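Local coordinates for heme-binding protein A (PDB 3TPA) that probably binds glutathione as a periplasmic solute-binding protein of the GbpA family, at residues A[421-426]-A[447-452]. The protein carries 1 engineered substitution. Sequence-based numbering, arbitrary orientation.
Sequences NFLFPL and ALLASA
Leu449 and Leu423 both turn CG beside the backbone N, anti to the carbonyl carbon (chi1 -66° and -58°), and with CD1 extended in each they meet at about a right angle. Leu449 carries the contact from 447-452. Its two methyls divide the work. CD2 lies against the Leu423 side chain, 3.8 Å from Leu423 CB and 3.9 Å from Leu423 CD1. CD1 reaches the backbone between Leu423 and Phe424, 3.7 Å from Leu423 O and 3.8 Å from Phe424 CA. Phe424 has CG anti to its own N (chi1 -170°), which sets its ring beside the same methyl. Leu449 CD1 approaches this ring obliquely, 4.3 Å from Phe424 CD1. No hydrogen bond crosses the interface. The contact is small and apolar, with Leu449 supplying all of its share from 447-452. Both leucines are buried, while Phe424 is partly exposed. Pro425 breaks the backbone bonding within 421-426 and kinks that helix. The bond from Leu426 N to Phe422 O still closes a turn across the kink. Helix 458-475 lies beside both segments: its Tyr465 touches Leu423 and Ala452. On the other side of helix 420-427, Pro425 and Leu426 rest on Trp412 of strand 407-413, so the short helix lies between that sheet strand and helix 443-453.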
loop_
_atom_site.group_PDB
_atom_site.type_symbol
_atom_site.label_atom_id
_atom_site.label_comp_id
_atom_site.label_asym_id
_atom_site.label_seq_id
_atom_site.Cartn_x
_atom_site.Cartn_y
_atom_site.Cartn_z
ATOM N N ASN A 421 7.565 7.789 -0.595
ATOM C CA ASN A 421 7.171 6.769 0.380
ATOM C C ASN A 421 7.833 5.415 0.096
ATOM O O ASN A 421 7.493 4.419 0.715
ATOM C CB ASN A 421 5.633 6.655 0.422
ATOM C CG ASN A 421 5.132 5.652 1.437
ATOM O OD1 ASN A 421 4.444 4.696 1.088
ATOM N ND2 ASN A 421 5.452 5.881 2.706
ATOM N N PHE A 422 8.775 5.396 -0.848
ATOM C CA PHE A 422 9.737 4.299 -0.982
ATOM C C PHE A 422 11.092 4.803 -0.468
ATOM O O PHE A 422 11.668 4.251 0.456
ATOM C CB PHE A 422 9.936 3.874 -2.457
ATOM C CG PHE A 422 8.813 3.060 -3.038
ATOM C CD1 PHE A 422 8.867 1.671 -3.030
ATOM C CD2 PHE A 422 7.731 3.678 -3.636
ATOM C CE1 PHE A 422 7.835 0.899 -3.585
ATOM C CE2 PHE A 422 6.677 2.908 -4.190
ATOM C CZ PHE A 422 6.738 1.524 -4.165
ATOM N N LEU A 423 11.587 5.869 -1.085
ATOM C CA LEU A 423 12.973 6.317 -0.885
ATOM C C LEU A 423 13.283 6.940 0.478
ATOM O O LEU A 423 14.361 6.739 1.027
ATOM C CB LEU A 423 13.369 7.301 -1.976
ATOM C CG LEU A 423 13.247 6.778 -3.413
ATOM C CD1 LEU A 423 13.533 7.918 -4.351
ATOM C CD2 LEU A 423 14.205 5.636 -3.678
ATOM N N PHE A 424 12.347 7.695 1.029
ATOM C CA PHE A 424 12.591 8.283 2.347
ATOM C C PHE A 424 12.585 7.220 3.468
ATOM O O PHE A 424 13.491 7.188 4.294
ATOM C CB PHE A 424 11.606 9.439 2.633
ATOM C CG PHE A 424 11.952 10.238 3.857
ATOM C CD1 PHE A 424 12.835 11.316 3.780
ATOM C CD2 PHE A 424 11.409 9.912 5.076
ATOM C CE1 PHE A 424 13.164 12.059 4.914
ATOM C CE2 PHE A 424 11.724 10.647 6.212
ATOM C CZ PHE A 424 12.606 11.715 6.138
ATOM N N PRO A 425 11.562 6.356 3.512
ATOM C CA PRO A 425 11.609 5.320 4.555
ATOM C C PRO A 425 12.847 4.426 4.468
ATOM O O PRO A 425 13.421 4.067 5.507
ATOM C CB PRO A 425 10.341 4.506 4.292
ATOM C CG PRO A 425 9.383 5.499 3.713
ATOM C CD PRO A 425 10.251 6.402 2.845
ATOM N N LEU A 426 13.240 4.060 3.247
ATOM C CA LEU A 426 14.348 3.123 3.047
ATOM C C LEU A 426 15.743 3.733 3.191
ATOM O O LEU A 426 16.689 3.047 3.569
ATOM C CB LEU A 426 14.254 2.489 1.659
ATOM C CG LEU A 426 13.079 1.529 1.499
ATOM C CD1 LEU A 426 12.985 0.971 0.089
ATOM C CD2 LEU A 426 13.210 0.412 2.518
ATOM N N ALA A 447 19.346 15.611 0.101
ATOM C CA ALA A 447 18.863 16.924 -0.322
ATOM C C ALA A 447 17.850 16.810 -1.454
ATOM O O ALA A 447 16.847 17.534 -1.475
ATOM C CB ALA A 447 20.038 17.836 -0.736
ATOM N N LEU A 448 18.104 15.901 -2.397
ATOM C CA LEU A 448 17.142 15.656 -3.468
ATOM C C LEU A 448 15.806 15.139 -2.920
ATOM O O LEU A 448 14.746 15.526 -3.408
ATOM C CB LEU A 448 17.688 14.677 -4.510
ATOM C CG LEU A 448 18.881 15.173 -5.325
ATOM C CD1 LEU A 448 19.465 14.038 -6.142
ATOM C CD2 LEU A 448 18.444 16.321 -6.232
ATOM N N LEU A 449 15.846 14.272 -1.910
ATOM C CA LEU A 449 14.585 13.753 -1.351
ATOM C C LEU A 449 13.793 14.887 -0.713
ATOM O O LEU A 449 12.575 14.982 -0.872
ATOM C CB LEU A 449 14.805 12.644 -0.310
ATOM C CG LEU A 449 15.400 11.310 -0.750
ATOM C CD1 LEU A 449 15.152 10.251 0.328
ATOM C CD2 LEU A 449 14.780 10.876 -2.080
ATOM N N ALA A 450 14.486 15.748 0.019
ATOM C CA ALA A 450 13.807 16.847 0.690
ATOM C C ALA A 450 13.207 17.834 -0.332
ATOM O O ALA A 450 12.049 18.232 -0.229
ATOM C CB ALA A 450 14.761 17.535 1.671
ATOM N N SER A 451 13.995 18.214 -1.329
ATOM C CA SER A 451 13.509 19.093 -2.391
ATOM C C SER A 451 12.314 18.495 -3.100
ATOM O O SER A 451 11.332 19.180 -3.348
ATOM C CB SER A 451 14.620 19.380 -3.409
ATOM O OG SER A 451 15.631 20.189 -2.818
ATOM N N ALA A 452 12.402 17.212 -3.435
ATOM C CA ALA A 452 11.349 16.546 -4.193
ATOM C C ALA A 452 10.057 16.422 -3.401
ATOM O O ALA A 452 8.979 16.548 -3.959
ATOM C CB ALA A 452 11.818 15.170 -4.674
#